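Long-range contacts in ABC transporter substrate binding protein (Ribose) (Agrobacterium vitis, PDB 5DKV), which binds a sugar, here alpha-D-tagatopyranose, and probably delivers such carbohydrates to an ABC transporter as its solute-binding component: residues 161-166 and 190-195; 148-153 and 183-188; 222-227 and 248-253. One frame throughout, in Å; residues are numbered along the deposited sequence.

Interaction 1 (161-166 and 190-195); sequences GKVYVS and PGITVL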
loop_
_atom_site.group_PDB
_atom_site.type_symbol
_atom_site.label_atom_id
_atom_site.label_comp_id
_atom_site.label_asym_id
_atom_site.label_seq_id
_atom_site.Cartn_x
_atom_site.Cartn_y
_atom_site.Cartn_z
ATOM N N GLY A 161 -0.871 27.462 2.810
ATOM C CA GLY A 161 -2.218 27.292 2.306
ATOM C C GLY A 161 -2.918 26.076 2.875
ATOM O O GLY A 161 -2.320 25.301 3.642
ATOM N N LYS A 162 -4.177 25.903 2.478
ATOM C CA LYS A 162 -5.028 24.841 2.999
ATOM C C LYS A 162 -4.859 23.536 2.224
ATOM O O LYS A 162 -4.923 23.522 1.000
ATOM C CB LYS A 162 -6.511 25.227 2.937
ATOM C CG LYS A 162 -6.988 26.411 3.823
ATOM C CD LYS A 162 -8.365 26.899 3.253
ATOM C CE LYS A 162 -9.190 27.895 4.096
ATOM N NZ LYS A 162 -10.593 28.131 3.475
ATOM N N VAL A 163 -4.712 22.441 2.952
ATOM C CA VAL A 163 -4.615 21.102 2.344
ATOM C C VAL A 163 -5.455 20.126 3.156
ATOM O O VAL A 163 -5.899 20.447 4.247
ATOM C CB VAL A 163 -3.145 20.561 2.292
ATOM C CG1 VAL A 163 -2.247 21.511 1.541
ATOM C CG2 VAL A 163 -2.600 20.336 3.697
ATOM N N TYR A 164 -5.654 18.923 2.627
ATOM C CA TYR A 164 -6.240 17.851 3.410
ATOM C C TYR A 164 -5.772 16.516 2.865
ATOM O O TYR A 164 -5.283 16.431 1.741
ATOM C CB TYR A 164 -7.774 17.923 3.411
ATOM C CG TYR A 164 -8.429 17.487 2.119
ATOM C CD1 TYR A 164 -8.550 18.350 1.062
ATOM C CD2 TYR A 164 -8.921 16.196 1.971
ATOM C CE1 TYR A 164 -9.146 17.961 -0.115
ATOM C CE2 TYR A 164 -9.533 15.795 0.791
ATOM C CZ TYR A 164 -9.634 16.685 -0.252
ATOM O OH TYR A 164 -10.218 16.325 -1.457
ATOM N N VAL A 165 -5.927 15.487 3.692
ATOM C CA VAL A 165 -5.639 14.120 3.321
ATOM C C VAL A 165 -6.930 13.417 2.870
ATOM O O VAL A 165 -7.948 13.412 3.585
ATOM C CB VAL A 165 -5.032 13.332 4.493
ATOM C CG1 VAL A 165 -4.717 11.871 4.067
ATOM C CG2 VAL A 165 -3.767 14.028 5.052
ATOM N N SER A 166 -6.873 12.840 1.680
ATOM C CA SER A 166 -7.904 11.972 1.182
ATOM C C SER A 166 -7.443 10.567 1.533
ATOM O O SER A 166 -6.375 10.145 1.104
ATOM C CB SER A 166 -8.090 12.172 -0.332
ATOM O OG SER A 166 -8.929 11.206 -0.916
ATOM N N PRO A 190 4.254 26.140 9.559
ATOM C CA PRO A 190 3.212 26.960 10.197
ATOM C C PRO A 190 2.256 27.670 9.234
ATOM O O PRO A 190 1.155 28.052 9.655
ATOM C CB PRO A 190 4.022 27.981 11.004
ATOM C CG PRO A 190 5.352 28.035 10.334
ATOM C CD PRO A 190 5.607 26.634 9.873
ATOM N N GLY A 191 2.656 27.852 7.981
ATOM C CA GLY A 191 1.808 28.531 7.011
ATOM C C GLY A 191 0.777 27.605 6.383
ATOM O O GLY A 191 -0.104 28.045 5.654
ATOM N N ILE A 192 0.887 26.311 6.676
ATOM C CA ILE A 192 -0.020 25.320 6.094
ATOM C C ILE A 192 -1.102 24.921 7.085
ATOM O O ILE A 192 -0.835 24.653 8.255
ATOM C CB ILE A 192 0.776 24.077 5.618
ATOM C CG1 ILE A 192 1.666 24.473 4.438
ATOM C CG2 ILE A 192 -0.168 22.929 5.196
ATOM C CD1 ILE A 192 2.534 23.340 3.879
ATOM N N THR A 193 -2.330 24.901 6.597
ATOM C CA THR A 193 -3.481 24.473 7.372
ATOM C C THR A 193 -3.922 23.104 6.892
ATOM O O THR A 193 -4.193 22.925 5.707
ATOM C CB THR A 193 -4.654 25.461 7.225
ATOM O OG1 THR A 193 -4.246 26.772 7.640
ATOM C CG2 THR A 193 -5.862 25.024 8.061
ATOM N N VAL A 194 -3.994 22.141 7.804
ATOM C CA VAL A 194 -4.478 20.818 7.450
ATOM C C VAL A 194 -5.940 20.708 7.842
ATOM O O VAL A 194 -6.287 20.682 9.030
ATOM C CB VAL A 194 -3.656 19.701 8.129
ATOM C CG1 VAL A 194 -4.143 18.332 7.702
ATOM C CG2 VAL A 194 -2.184 19.843 7.771
ATOM N N LEU A 195 -6.798 20.645 6.827
ATOM C CA LEU A 195 -8.231 20.502 7.033
ATOM C C LEU A 195 -8.557 19.043 7.395
ATOM O O LEU A 195 -7.686 18.171 7.339
ATOM C CB LEU A 195 -8.999 20.926 5.782
ATOM C CG LEU A 195 -8.712 22.338 5.245
ATOM C CD1 LEU A 195 -9.505 22.590 3.956
ATOM C CD2 LEU A 195 -9.040 23.391 6.262
HETATM O O HOH W 1 -6.463 15.866 6.475
#
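Four backbone hydrogen bonds join residues 161-166 to residues 190-195, pairing the first and last strands of a right-handed beta-alpha-beta crossover in which helix 173-186 makes the return. The strands are parallel, with Gly161 opposite Ile192, Lys162 opposite Thr193 and Val163 opposite Val194, but their short axes diverge by 32°, a strongly twisted pair at the margin of the sheet. Gly161 N gives its hydrogen to Gly191 O at 3.0 Å, and Gly161 O takes one from Thr193 N; in both bonds the donor stands well above the carbonyl plane. Farther along, Val163 N reaches Thr193 O at 2.8 Å and Leu195 N reaches Val163 O at 2.7 Å, each meeting its carbonyl almost head-on. Gly161 has phi 118°, a backbone shape in which a CB would be jammed against the preceding carbonyl oxygen.

Side chains close over both faces. On the one carrying Val163, its CG2 lies 3.9 Å from Ile192 CG2 and 4.1 Å from Val194 CG2. The chi1 of Val163, -57°, turns CG1 anti to the carbonyl carbon and places CG2 between backbone N and carbonyl carbon, in reach of both neighbours. Phe182 and Met186 of helix 173-186 cover this side. On the other, Leu195 CD1 approaches Lys162 CB at 4.1 Å, while the extended lysine chain leads away to a salt bridge with Asp220 and a hydrogen bond to Asn218. Helix 204-217 packs here, its Val214 touching both Tyr164 and Leu195. Past the last direct bond a water continues the pairing, accepting from Val165 N at 2.9 Å and donating to Leu195 O.

Interaction 2 (148-153 and 183-188); sequences IAARSL and KSEMAK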
loop_
_atom_site.group_PDB
_atom_site.type_symbol
_atom_site.label_atom_id
_atom_site.label_comp_id
_atom_site.label_asym_id
_atom_site.label_seq_id
_atom_site.Cartn_x
_atom_site.Cartn_y
_atom_site.Cartn_z
ATOM N N ILE A 148 7.178 12.103 3.433
ATOM C CA ILE A 148 7.593 12.448 2.062
ATOM C C ILE A 148 6.475 13.119 1.269
ATOM O O ILE A 148 6.689 14.147 0.608
ATOM C CB ILE A 148 8.092 11.189 1.297
ATOM C CG1 ILE A 148 9.420 10.734 1.899
ATOM C CG2 ILE A 148 8.237 11.469 -0.211
ATOM C CD1 ILE A 148 9.966 9.394 1.339
ATOM N N ALA A 149 5.276 12.557 1.336
ATOM C CA ALA A 149 4.125 13.181 0.708
ATOM C C ALA A 149 3.911 14.606 1.204
ATOM O O ALA A 149 3.604 15.494 0.424
ATOM C CB ALA A 149 2.896 12.363 0.936
ATOM N N ALA A 150 4.077 14.831 2.504
ATOM C CA ALA A 150 3.870 16.170 3.059
ATOM C C ALA A 150 4.908 17.163 2.545
ATOM O O ALA A 150 4.570 18.308 2.180
ATOM C CB ALA A 150 3.898 16.122 4.560
ATOM N N ARG A 151 6.174 16.744 2.543
ATOM C CA ARG A 151 7.238 17.609 2.061
ATOM C C ARG A 151 7.050 17.932 0.584
ATOM O O ARG A 151 7.283 19.075 0.160
ATOM C CB ARG A 151 8.617 16.974 2.320
ATOM C CG ARG A 151 9.006 16.965 3.800
ATOM C CD ARG A 151 10.470 16.603 4.021
ATOM N NE ARG A 151 10.782 15.204 3.731
ATOM C CZ ARG A 151 10.750 14.210 4.628
ATOM N NH1 ARG A 151 10.408 14.444 5.889
ATOM N NH2 ARG A 151 11.069 12.971 4.267
ATOM N N SER A 152 6.607 16.941 -0.191
ATOM C CA SER A 152 6.337 17.130 -1.617
ATOM C C SER A 152 5.184 18.114 -1.836
ATOM O O SER A 152 5.280 19.018 -2.664
ATOM C CB SER A 152 6.021 15.796 -2.295
ATOM O OG SER A 152 7.113 14.889 -2.179
ATOM N N LEU A 153 4.096 17.928 -1.098
ATOM C CA LEU A 153 2.945 18.816 -1.219
ATOM C C LEU A 153 3.287 20.201 -0.726
ATOM O O LEU A 153 2.854 21.187 -1.317
ATOM C CB LEU A 153 1.729 18.259 -0.464
ATOM C CG LEU A 153 0.403 18.993 -0.676
ATOM C CD1 LEU A 153 -0.002 18.966 -2.137
ATOM C CD2 LEU A 153 -0.694 18.390 0.194
ATOM N N LYS A 183 0.730 14.290 8.795
ATOM C CA LYS A 183 0.316 15.318 9.749
ATOM C C LYS A 183 1.452 15.749 10.676
ATOM O O LYS A 183 1.560 16.939 11.023
ATOM C CB LYS A 183 -0.879 14.845 10.580
ATOM C CG LYS A 183 -2.183 14.846 9.770
ATOM C CD LYS A 183 -3.381 14.407 10.601
ATOM C CE LYS A 183 -4.697 14.671 9.865
ATOM N NZ LYS A 183 -5.868 14.094 10.598
ATOM N N SER A 184 2.295 14.805 11.073
ATOM C CA SER A 184 3.426 15.166 11.920
ATOM C C SER A 184 4.422 16.056 11.157
ATOM O O SER A 184 4.981 17.017 11.713
ATOM C CB SER A 184 4.107 13.913 12.492
ATOM O OG SER A 184 4.631 13.071 11.491
ATOM N N GLU A 185 4.650 15.758 9.885
ATOM C CA GLU A 185 5.515 16.609 9.067
ATOM C C GLU A 185 4.869 17.982 8.863
ATOM O O GLU A 185 5.518 19.005 9.050
ATOM C CB GLU A 185 5.824 15.924 7.720
ATOM C CG GLU A 185 6.562 16.795 6.671
ATOM C CD GLU A 185 7.978 17.236 7.064
ATOM O OE1 GLU A 185 8.316 18.436 6.834
ATOM O OE2 GLU A 185 8.764 16.389 7.557
ATOM N N MET A 186 3.582 18.016 8.512
ATOM C CA MET A 186 2.939 19.304 8.246
ATOM C C MET A 186 2.917 20.171 9.505
ATOM O O MET A 186 2.906 21.401 9.413
ATOM C CB MET A 186 1.507 19.125 7.709
ATOM C CG MET A 186 1.393 18.704 6.236
ATOM S SD MET A 186 2.460 19.750 5.215
ATOM C CE MET A 186 1.780 19.500 3.585
ATOM N N ALA A 187 2.919 19.564 10.687
ATOM C CA ALA A 187 2.946 20.368 11.928
ATOM C C ALA A 187 4.179 21.265 12.012
ATOM O O ALA A 187 4.206 22.228 12.794
ATOM C CB ALA A 187 2.873 19.457 13.154
ATOM N N LYS A 188 5.191 20.962 11.208
ATOM C CA LYS A 188 6.416 21.744 11.193
ATOM C C LYS A 188 6.323 22.908 10.208
ATOM O O LYS A 188 7.275 23.661 10.051
ATOM C CB LYS A 188 7.611 20.873 10.819
ATOM C CG LYS A 188 7.891 19.749 11.791
ATOM C CD LYS A 188 9.058 18.921 11.297
ATOM C CE LYS A 188 9.374 17.784 12.241
ATOM N NZ LYS A 188 10.511 16.952 11.754
#
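Glu185 points its CB at Ala150, 3.7 Å from Ala150 CB, and Glu185 CG comes closer still, 3.5 Å from the same methyl. With chi1 at 172° CG is anti to the backbone N; a bend at chi2 then carries the carboxylate off the alanine and across the Arg151 chain, which it crosses at about a right angle, Glu185 CD 3.4 Å from Arg151 CG. At the tip the two oxygens part company. OE2 accepts a hydrogen bond from Arg151 NH1 at 3.0 Å, the charged core of a salt bridge, whereas OE1 is hydrogen-bonded to His189 NE2, just beyond the segment. The N-H...O angle of 139° shows a bent bond. Guanidinium and carboxylate planes stand 87° apart, and NH1 meets OE2 from above the carboxylate plane, although OE2 itself sits near the guanidinium plane, at its edge.

The contact joins helix 142-156 to helix 173-186, two neighbouring helices on one face of the sheet in a periplasmic-binding-protein lobe. They come close where the small Ala150 faces Met186, their CA atoms 6.1 Å apart. Met186 bends at chi2, which brings its thioether across the gap: SD packs against Ala150 CB, and CE reaches Ala150 O at 3.3 Å and Leu153 CB at 4.2 Å. Phe182, a turn earlier on the second helix, touches Ala150 and Leu153 as well, while the buried Met186 also rests on Ile192 and Val194 of the sheet.

Interaction 3 (222-227 and 248-253); sequences AGVFGA and IKVVAF
Phe225 has CG anti to its own nitrogen (chi1 164°), an orientation that directs the ring's edge toward residues 248-253; Phe253, at the unusual chi1 of -139°, turns its ring to lie beside it. The closest carbons of the two rings are Phe225 CE1 and Phe253 CD1, 3.8 Å apart. Phe253 CD1 lies in the plane of the Phe225 ring, at its edge, whereas Phe225 CE1 meets the Phe253 ring obliquely. Phe225 CD1 also approaches Val251 O, at 3.5 Å, and Val251 CG1. Ala227 CA covers part of one face of the Phe225 ring, near the rim.

These side chains project from two strands, 223-226 and 249-253, whose axes run parallel within 12°. Helix 229-241 links them in a beta-alpha-beta crossover of the twisted, helix-flanked sheet. Five backbone hydrogen bonds hold the pair, from Lys249 N to Ala222 O at 2.9 Å through to Phe253 N to Gly226 O. Between these, Val224 N uses Lys249 O, Val251 N uses Val224 O, and Gly226 N uses Val251 O.

On the face opposite Phe225 and Val251, Val224 CG1 meets Val250 CG2 at 3.8 Å, with the two side chains side by side and pointing the same way; Val239 of helix 229-241 packs against Val250 there. Phe225 and Val251 instead lie against Ala149 of helix 142-156, and the Phe225 ring meets that of Phe182. The C-terminal strand ends approach the sugar: Ala227 O accepts a hydrogen bond from Arg178, a residue of the tagatopyranose pocket, and the Phe253 side chain is about 5 Å from the bound ligand.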
loop_
_atom_site.group_PDB
_atom_site.type_symbol
_atom_site.label_atom_id
_atom_site.label_comp_id
_atom_site.label_asym_id
_atom_site.label_seq_id
_atom_site.Cartn_x
_atom_site.Cartn_y
_atom_site.Cartn_z
ATOM N N ALA A 222 -5.529 24.777 -1.491
ATOM C CA ALA A 222 -4.246 24.745 -2.168
ATOM C C ALA A 222 -3.812 23.357 -2.648
ATOM O O ALA A 222 -3.176 23.255 -3.690
ATOM C CB ALA A 222 -3.170 25.334 -1.236
ATOM N N GLY A 223 -4.131 22.302 -1.908
ATOM C CA GLY A 223 -3.705 20.973 -2.324
ATOM C C GLY A 223 -4.336 19.837 -1.551
ATOM O O GLY A 223 -5.065 20.041 -0.578
ATOM N N VAL A 224 -4.056 18.620 -2.015
ATOM C CA VAL A 224 -4.611 17.409 -1.433
ATOM C C VAL A 224 -3.602 16.295 -1.571
ATOM O O VAL A 224 -2.898 16.207 -2.574
ATOM C CB VAL A 224 -5.938 17.031 -2.112
ATOM C CG1 VAL A 224 -5.760 16.889 -3.590
ATOM C CG2 VAL A 224 -6.525 15.760 -1.538
ATOM N N PHE A 225 -3.551 15.445 -0.552
ATOM C CA PHE A 225 -2.709 14.252 -0.549
ATOM C C PHE A 225 -3.620 13.052 -0.515
ATOM O O PHE A 225 -4.356 12.872 0.445
ATOM C CB PHE A 225 -1.759 14.257 0.655
ATOM C CG PHE A 225 -1.127 12.892 0.962
ATOM C CD1 PHE A 225 -0.555 12.132 -0.041
ATOM C CD2 PHE A 225 -1.100 12.402 2.266
ATOM C CE1 PHE A 225 0.041 10.899 0.255
ATOM C CE2 PHE A 225 -0.528 11.184 2.564
ATOM C CZ PHE A 225 0.044 10.433 1.567
ATOM N N GLY A 226 -3.587 12.239 -1.573
ATOM C CA GLY A 226 -4.334 10.990 -1.593
ATOM C C GLY A 226 -3.457 9.872 -1.071
ATOM O O GLY A 226 -2.415 9.546 -1.668
ATOM N N ALA A 227 -3.878 9.258 0.026
ATOM C CA ALA A 227 -2.971 8.440 0.792
ATOM C C ALA A 227 -2.870 7.001 0.275
ATOM O O ALA A 227 -2.085 6.243 0.814
ATOM C CB ALA A 227 -3.372 8.443 2.250
ATOM N N ILE A 248 -5.186 23.393 -7.836
ATOM C CA ILE A 248 -5.184 22.583 -6.624
ATOM C C ILE A 248 -4.133 21.512 -6.840
ATOM O O ILE A 248 -4.295 20.679 -7.713
ATOM C CB ILE A 248 -6.544 21.943 -6.329
ATOM C CG1 ILE A 248 -7.635 23.005 -6.113
ATOM C CG2 ILE A 248 -6.462 21.056 -5.105
ATOM C CD1 ILE A 248 -9.069 22.413 -6.080
ATOM N N LYS A 249 -3.075 21.531 -6.025
ATOM C CA LYS A 249 -1.933 20.648 -6.244
ATOM C C LYS A 249 -2.303 19.287 -5.688
ATOM O O LYS A 249 -2.973 19.188 -4.655
ATOM C CB LYS A 249 -0.669 21.180 -5.566
ATOM C CG LYS A 249 -0.264 22.601 -5.990
ATOM C CD LYS A 249 -0.035 22.707 -7.483
ATOM C CE LYS A 249 0.522 24.098 -7.870
ATOM N NZ LYS A 249 0.723 24.223 -9.340
ATOM N N VAL A 250 -1.849 18.234 -6.356
ATOM C CA VAL A 250 -2.132 16.881 -5.908
ATOM C C VAL A 250 -0.858 16.086 -5.750
ATOM O O VAL A 250 0.002 16.068 -6.642
ATOM C CB VAL A 250 -3.063 16.143 -6.892
ATOM C CG1 VAL A 250 -3.334 14.686 -6.426
ATOM C CG2 VAL A 250 -4.366 16.911 -7.084
ATOM N N VAL A 251 -0.733 15.444 -4.587
ATOM C CA VAL A 251 0.288 14.442 -4.358
ATOM C C VAL A 251 -0.468 13.153 -4.137
ATOM O O VAL A 251 -1.333 13.061 -3.280
ATOM C CB VAL A 251 1.216 14.761 -3.148
ATOM C CG1 VAL A 251 2.147 13.599 -2.843
ATOM C CG2 VAL A 251 2.021 16.001 -3.439
ATOM N N ALA A 252 -0.131 12.162 -4.953
ATOM C CA ALA A 252 -0.831 10.901 -4.961
ATOM C C ALA A 252 0.099 9.785 -4.579
ATOM O O ALA A 252 1.170 9.635 -5.158
ATOM C CB ALA A 252 -1.414 10.633 -6.328
ATOM N N PHE A 253 -0.323 8.989 -3.609
ATOM C CA PHE A 253 0.387 7.773 -3.263
ATOM C C PHE A 253 0.083 6.703 -4.287
ATOM O O PHE A 253 -1.012 6.663 -4.833
ATOM C CB PHE A 253 -0.020 7.282 -1.871
ATOM C CG PHE A 253 1.134 6.773 -1.040
ATOM C CD1 PHE A 253 1.971 7.646 -0.386
ATOM C CD2 PHE A 253 1.363 5.401 -0.900
ATOM C CE1 PHE A 253 3.020 7.199 0.366
ATOM C CE2 PHE A 253 2.421 4.943 -0.123
ATOM C CZ PHE A 253 3.243 5.838 0.509
#

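Overall arrangement
All three contacts lie on the same side of the chain's centre, with interaction centres 9 to 11 Å apart. Interactions 1 and 3 are in series along the chain and share one sheet, joined by backbone hydrogen bonds from Ala222 N to Lys162 O and from Ser166 N to Phe225 O. Interaction 2 alternates with interaction 1 in sequence and sits over the sheet on helices 142-156 and 173-186. Leu153 ties the layers together, its CD2 lying 3.7 Å from Val163 CG1, and Ala149 CB packs on Phe225. Within the sheet the order is 192-199, 161-167, 223-226, 249-253, the first at its edge; the contacts thus form one helix-on-sheet packing, and strand 249-253 ends close to the bound sugar.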